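Local atomic coordinates of UPF0336 protein Rv0637 (Mycobacterium tuberculosis, PDB entry 5ZY8), a protein that probably serves as the HadC subunit of a (3R)-hydroxyacyl-[acyl-carrier-protein] dehydratase, removing water from 3-hydroxyacyl chains during fatty acid elongation. Residues C[90-95]-C[135-140]; C[105-110]-C[123-128]. One frame throughout, in Å; residues are numbered along the deposited sequence.

Contact 1 of 2, residues C[90-95]-C[135-140]; sequences RFVFHK and VMEAYT
The carbonyl oxygen V135 O is gripped by two successive amides, H94 N at 3.0 Å and K95 N at 3.1 Å, both approaching from the same face of its plane. The K95 bond is the straighter (N-H...O 167°); H94 N stands well above the carbonyl plane. This double grip closes the ladder where strand 85-93 ends. Before it the pairing is regular antiparallel: R90 and Y139 exchange two backbone hydrogen bonds, as do V92 and E137, with V92 N to E137 O at 2.9 Å.

On the face carrying R90, V92, E137 and Y139, the extended R90 chain runs alongside Y139. Its NH1 lies over one face of the ring, 4.0 Å from Y139 CE1, with guanidinium and ring planes only 20° apart, while V92 CG2 lies over the rim of one guanidinium face. Outside the two segments, R90 NE meets an acidic side chain of another protein's chain. Y139 OH donates to E137 OE1 (3.0 Å), which ties these two side chains together.

The other face is apolar. M136 CG lies anti to the backbone N (chi1 168°). SD makes oblique Met-aromatic contacts with both rings, 4.2 Å from F91 CD1 and 5.1 Å from the F93 centroid, and the bend at chi3 brings the methyl CE against F93 CE1. A138 CB adds to F91 CD1 at 4.1 Å. V135 and M136 both pair with C127, forming a classic beta bulge. R90 and F91 also pair with a strand of the partner protein, so the sheet continues across the interface, as in hot-dog dimers, whose subunits join their sheets edge to edge.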
loop_
_atom_site.group_PDB
_atom_site.type_symbol
_atom_site.label_atom_id
_atom_site.label_comp_id
_atom_site.label_asym_id
_atom_site.label_seq_id
_atom_site.Cartn_x
_atom_site.Cartn_y
_atom_site.Cartn_z
ATOM N N ARG C 90 13.675 -11.351 12.819
ATOM C CA ARG C 90 14.013 -12.704 12.387
ATOM C C ARG C 90 12.827 -13.341 11.675
ATOM O O ARG C 90 11.717 -13.347 12.215
ATOM C CB ARG C 90 14.394 -13.592 13.575
ATOM C CG ARG C 90 15.080 -14.877 13.149
ATOM C CD ARG C 90 15.511 -15.739 14.327
ATOM N NE ARG C 90 15.755 -17.103 13.859
ATOM C CZ ARG C 90 15.499 -18.209 14.554
ATOM N NH1 ARG C 90 14.981 -18.136 15.773
ATOM N NH2 ARG C 90 15.750 -19.398 14.020
ATOM N N PHE C 91 13.079 -13.968 10.526
ATOM C CA PHE C 91 12.056 -14.687 9.775
ATOM C C PHE C 91 12.501 -16.125 9.547
ATOM O O PHE C 91 13.670 -16.379 9.223
ATOM C CB PHE C 91 11.769 -14.051 8.405
ATOM C CG PHE C 91 11.183 -12.667 8.471
ATOM C CD1 PHE C 91 9.821 -12.484 8.610
ATOM C CD2 PHE C 91 11.994 -11.546 8.333
ATOM C CE1 PHE C 91 9.282 -11.208 8.655
ATOM C CE2 PHE C 91 11.462 -10.272 8.372
ATOM C CZ PHE C 91 10.107 -10.102 8.533
ATOM N N VAL C 92 11.578 -17.068 9.741
ATOM C CA VAL C 92 11.826 -18.482 9.464
ATOM C C VAL C 92 10.759 -18.981 8.505
ATOM O O VAL C 92 9.584 -19.098 8.879
ATOM C CB VAL C 92 11.845 -19.335 10.734
ATOM C CG1 VAL C 92 12.152 -20.782 10.373
ATOM C CG2 VAL C 92 12.877 -18.789 11.706
ATOM N N PHE C 93 11.174 -19.346 7.299
ATOM C CA PHE C 93 10.251 -19.744 6.245
ATOM C C PHE C 93 10.228 -21.263 6.213
ATOM O O PHE C 93 11.161 -21.901 5.721
ATOM C CB PHE C 93 10.668 -19.143 4.908
ATOM C CG PHE C 93 10.820 -17.660 4.953
ATOM C CD1 PHE C 93 9.719 -16.832 4.784
ATOM C CD2 PHE C 93 12.057 -17.086 5.187
ATOM C CE1 PHE C 93 9.852 -15.447 4.835
ATOM C CE2 PHE C 93 12.198 -15.706 5.244
ATOM C CZ PHE C 93 11.089 -14.885 5.065
ATOM N N HIS C 94 9.152 -21.833 6.758
ATOM C CA HIS C 94 8.933 -23.270 6.676
ATOM C C HIS C 94 8.268 -23.662 5.366
ATOM O O HIS C 94 8.462 -24.783 4.884
ATOM C CB HIS C 94 8.095 -23.735 7.867
ATOM C CG HIS C 94 8.710 -23.411 9.194
ATOM N ND1 HIS C 94 9.781 -24.111 9.707
ATOM C CD2 HIS C 94 8.435 -22.435 10.091
ATOM C CE1 HIS C 94 10.120 -23.598 10.876
ATOM N NE2 HIS C 94 9.320 -22.579 11.132
ATOM N N LYS C 95 7.488 -22.765 4.783
ATOM C CA LYS C 95 6.988 -22.914 3.429
ATOM C C LYS C 95 7.121 -21.561 2.759
ATOM O O LYS C 95 7.097 -20.524 3.434
ATOM C CB LYS C 95 5.527 -23.385 3.407
ATOM C CG LYS C 95 5.300 -24.636 4.230
ATOM C CD LYS C 95 4.097 -25.442 3.779
ATOM C CE LYS C 95 4.195 -26.860 4.321
ATOM N NZ LYS C 95 3.719 -26.940 5.723
ATOM N N VAL C 135 3.655 -22.097 8.136
ATOM C CA VAL C 135 4.324 -21.569 6.957
ATOM C C VAL C 135 5.455 -20.631 7.358
ATOM O O VAL C 135 6.461 -20.533 6.646
ATOM C CB VAL C 135 3.336 -20.879 5.996
ATOM C CG1 VAL C 135 2.062 -21.698 5.854
ATOM C CG2 VAL C 135 3.016 -19.462 6.439
ATOM N N MET C 136 5.321 -19.952 8.499
ATOM C CA MET C 136 6.338 -18.974 8.870
ATOM C C MET C 136 6.265 -18.649 10.354
ATOM O O MET C 136 5.180 -18.630 10.947
ATOM C CB MET C 136 6.126 -17.674 8.090
ATOM C CG MET C 136 6.937 -16.490 8.591
ATOM S SD MET C 136 6.682 -15.041 7.573
ATOM C CE MET C 136 6.690 -15.770 5.934
ATOM N N GLU C 137 7.432 -18.340 10.930
ATOM C CA GLU C 137 7.528 -17.719 12.242
ATOM C C GLU C 137 8.346 -16.445 12.119
ATOM O O GLU C 137 9.322 -16.395 11.365
ATOM C CB GLU C 137 8.171 -18.629 13.280
ATOM C CG GLU C 137 7.840 -20.095 13.135
ATOM C CD GLU C 137 8.760 -20.955 13.972
ATOM O OE1 GLU C 137 9.017 -20.576 15.135
ATOM O OE2 GLU C 137 9.240 -21.991 13.466
ATOM N N ALA C 138 7.965 -15.427 12.883
ATOM C CA ALA C 138 8.643 -14.136 12.872
ATOM C C ALA C 138 8.878 -13.702 14.309
ATOM O O ALA C 138 7.931 -13.613 15.095
ATOM C CB ALA C 138 7.824 -13.084 12.114
ATOM N N TYR C 139 10.130 -13.428 14.649
ATOM C CA TYR C 139 10.493 -12.978 15.984
ATOM C C TYR C 139 10.877 -11.510 15.915
ATOM O O TYR C 139 11.786 -11.133 15.165
ATOM C CB TYR C 139 11.641 -13.797 16.565
ATOM C CG TYR C 139 11.342 -15.263 16.757
ATOM C CD1 TYR C 139 11.307 -16.142 15.682
ATOM C CD2 TYR C 139 11.099 -15.772 18.027
ATOM C CE1 TYR C 139 11.035 -17.486 15.869
ATOM C CE2 TYR C 139 10.828 -17.110 18.223
ATOM C CZ TYR C 139 10.796 -17.963 17.144
ATOM O OH TYR C 139 10.525 -19.301 17.349
ATOM N N THR C 140 10.200 -10.691 16.708
ATOM C CA THR C 140 10.510 -9.277 16.819
ATOM C C THR C 140 10.933 -8.972 18.248
ATOM O O THR C 140 10.295 -9.430 19.201
ATOM C CB THR C 140 9.294 -8.432 16.414
ATOM O OG1 THR C 140 8.925 -8.751 15.066
ATOM C CG2 THR C 140 9.604 -6.945 16.520
#

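Contact 2 of 2, residues C[105-110]-C[123-128]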
loop_
_atom_site.group_PDB
_atom_site.type_symbol
_atom_site.label_atom_id
_atom_site.label_comp_id
_atom_site.label_asym_id
_atom_site.label_seq_id
_atom_site.Cartn_x
_atom_site.Cartn_y
_atom_site.Cartn_z
ATOM N N ALA C 105 -2.672 -15.711 11.942
ATOM C CA ALA C 105 -1.591 -15.197 12.757
ATOM C C ALA C 105 -1.857 -15.483 14.226
ATOM O O ALA C 105 -3.003 -15.507 14.688
ATOM C CB ALA C 105 -1.404 -13.697 12.531
ATOM N N ARG C 106 -0.767 -15.720 14.943
ATOM C CA ARG C 106 -0.804 -16.037 16.362
ATOM C C ARG C 106 0.483 -15.503 16.962
ATOM O O ARG C 106 1.571 -15.923 16.561
ATOM C CB ARG C 106 -0.946 -17.546 16.589
ATOM C CG ARG C 106 -1.107 -17.953 18.042
ATOM C CD ARG C 106 -0.888 -19.445 18.211
ATOM N NE ARG C 106 0.318 -19.762 18.972
ATOM C CZ ARG C 106 0.872 -20.972 19.018
ATOM N NH1 ARG C 106 1.971 -21.182 19.740
ATOM N NH2 ARG C 106 0.326 -21.974 18.339
ATOM N N MET C 107 0.366 -14.556 17.877
ATOM C CA MET C 107 1.528 -13.967 18.522
ATOM C C MET C 107 1.680 -14.550 19.922
ATOM O O MET C 107 0.741 -14.502 20.720
ATOM C CB MET C 107 1.377 -12.453 18.595
ATOM C CG MET C 107 2.660 -11.701 18.813
ATOM S SD MET C 107 2.211 -10.067 19.388
ATOM C CE MET C 107 1.600 -10.489 21.019
ATOM N N ASP C 108 2.868 -15.070 20.229
ATOM C CA ASP C 108 3.206 -15.446 21.593
ATOM C C ASP C 108 4.206 -14.458 22.175
ATOM O O ASP C 108 5.068 -13.925 21.471
ATOM C CB ASP C 108 3.819 -16.858 21.665
ATOM C CG ASP C 108 2.958 -17.928 21.002
ATOM O OD1 ASP C 108 1.816 -17.613 20.610
ATOM O OD2 ASP C 108 3.417 -19.096 20.897
ATOM N N ILE C 109 4.130 -14.269 23.487
ATOM C CA ILE C 109 5.163 -13.523 24.192
ATOM C C ILE C 109 6.310 -14.482 24.495
ATOM O O ILE C 109 6.195 -15.374 25.344
ATOM C CB ILE C 109 4.629 -12.873 25.467
ATOM C CG1 ILE C 109 3.503 -11.909 25.106
ATOM C CG2 ILE C 109 5.779 -12.205 26.224
ATOM C CD1 ILE C 109 3.960 -10.525 24.739
ATOM N N HIS C 110 7.407 -14.317 23.764
ATOM C CA HIS C 110 8.520 -15.249 23.838
ATOM C C HIS C 110 9.388 -14.971 25.056
ATOM O O HIS C 110 9.850 -15.910 25.709
ATOM C CB HIS C 110 9.342 -15.165 22.552
ATOM C CG HIS C 110 10.282 -16.311 22.350
ATOM N ND1 HIS C 110 11.626 -16.232 22.651
ATOM C CD2 HIS C 110 10.079 -17.559 21.866
ATOM C CE1 HIS C 110 12.210 -17.381 22.362
ATOM N NE2 HIS C 110 11.294 -18.202 21.882
ATOM N N THR C 123 8.430 -10.720 20.834
ATOM C CA THR C 123 7.226 -11.324 20.294
ATOM C C THR C 123 7.596 -12.365 19.248
ATOM O O THR C 123 8.553 -12.185 18.489
ATOM C CB THR C 123 6.308 -10.255 19.700
ATOM O OG1 THR C 123 6.852 -9.773 18.461
ATOM C CG2 THR C 123 6.166 -9.100 20.672
ATOM N N ARG C 124 6.820 -13.451 19.206
ATOM C CA ARG C 124 6.939 -14.493 18.188
ATOM C C ARG C 124 5.615 -14.537 17.444
ATOM O O ARG C 124 4.583 -14.884 18.024
ATOM C CB ARG C 124 7.281 -15.851 18.813
ATOM C CG ARG C 124 7.060 -17.079 17.912
ATOM C CD ARG C 124 7.374 -18.379 18.672
ATOM N NE ARG C 124 6.348 -19.421 18.560
ATOM C CZ ARG C 124 6.550 -20.626 18.029
ATOM N NH1 ARG C 124 5.558 -21.507 17.983
ATOM N NH2 ARG C 124 7.743 -20.952 17.546
ATOM N N ASN C 125 5.637 -14.171 16.174
ATOM C CA ASN C 125 4.442 -14.211 15.347
ATOM C C ASN C 125 4.463 -15.500 14.535
ATOM O O ASN C 125 5.340 -15.708 13.691
ATOM C CB ASN C 125 4.347 -12.965 14.471
ATOM C CG ASN C 125 4.110 -11.707 15.296
ATOM O OD1 ASN C 125 5.046 -11.152 15.889
ATOM N ND2 ASN C 125 2.847 -11.289 15.391
ATOM N N LEU C 126 3.498 -16.364 14.826
ATOM C CA LEU C 126 3.283 -17.625 14.130
ATOM C C LEU C 126 2.291 -17.445 12.988
ATOM O O LEU C 126 1.225 -16.849 13.176
ATOM C CB LEU C 126 2.741 -18.645 15.125
ATOM C CG LEU C 126 2.997 -20.109 14.832
ATOM C CD1 LEU C 126 4.398 -20.462 15.308
ATOM C CD2 LEU C 126 1.944 -20.988 15.489
ATOM N N CYS C 127 2.626 -17.965 11.809
ATOM C CA CYS C 127 1.727 -17.891 10.658
ATOM C C CYS C 127 1.437 -19.294 10.149
ATOM O O CYS C 127 2.361 -20.050 9.819
ATOM C CB CYS C 127 2.288 -17.011 9.536
ATOM S SG CYS C 127 2.717 -15.356 10.064
ATOM N N THR C 128 0.157 -19.631 10.097
ATOM C CA THR C 128 -0.323 -20.910 9.607
ATOM C C THR C 128 -1.302 -20.653 8.465
ATOM O O THR C 128 -1.857 -19.558 8.344
ATOM C CB THR C 128 -0.985 -21.706 10.752
ATOM O OG1 THR C 128 -2.371 -21.918 10.455
ATOM C CG2 THR C 128 -0.868 -20.937 12.081
#
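The R106 guanidinium has L126 CD2 over one face, offset toward its rim and 3.4 Å from R106 NH2, and the D108 carboxylate at its edge, in plane. The neighbouring guanidinium of R124 takes the other methyl of the same leucine, CD1, over one of its own faces, again near the rim, with D108 OD2 and R106 NH1 near its plane at the edge. The two guanidinium planes are turned 50° apart, and their NH1 atoms are 4.0 Å from each other, a closeness of like charges that the shared carboxylate would be expected to temper.

D108 is held side-on by R106: NE reaches OD1 at 3.1 Å and NH1 reaches OD2 at 2.8 Å, each on a syn lone pair. The D108 salt bridge to R124, OD2 to NE, is long at 3.8 Å; the stronger partner of R124 is E137, which binds NH2 in a salt bridge, with Y139 OH bonded to the same nitrogen.

Strands 102-113 and 120-129 form a beta hairpin within the hot-dog sheet. R106 with L126 and D108 with R124 are its hydrogen-bonded pairs here, and the segment axes lie 156° apart, close to antiparallel.

The opposite face carries, among others, A105, M107, T123 and N125. M107 runs alongside N125, its CG 3.5 Å from N125 ND2, and crosses T123, whose CB stands 4.0 Å from M107 CG. Helix 61-74 packs on this side: V67 meets A105 and M107, F71 meets M107, and Q68 meets N125.

In the fold
Contacts 1 and 2 are parts of one five-stranded antiparallel sheet, with centres about 9 Å apart. Contact 2 is nested along the chain inside the loop that contact 1 closes: strands 85-93 and 102-113 follow each other, then 120-129 and 134-143. Strands 120-129 and 134-143 are neighbours, so the contacts touch directly, through a probable A138 O to N125 N backbone bond and edge-to-face packing of the Y139 and H110 rings. Contact 1 reaches the sheet's outer strand, which is continued by the partner protein; contact 2 joins the second and third strands of the order, with helix 61-74 against one face. The strand order 1-3-4-5-2 is consistent with a hot-dog subunit that pairs edge to edge with its partner.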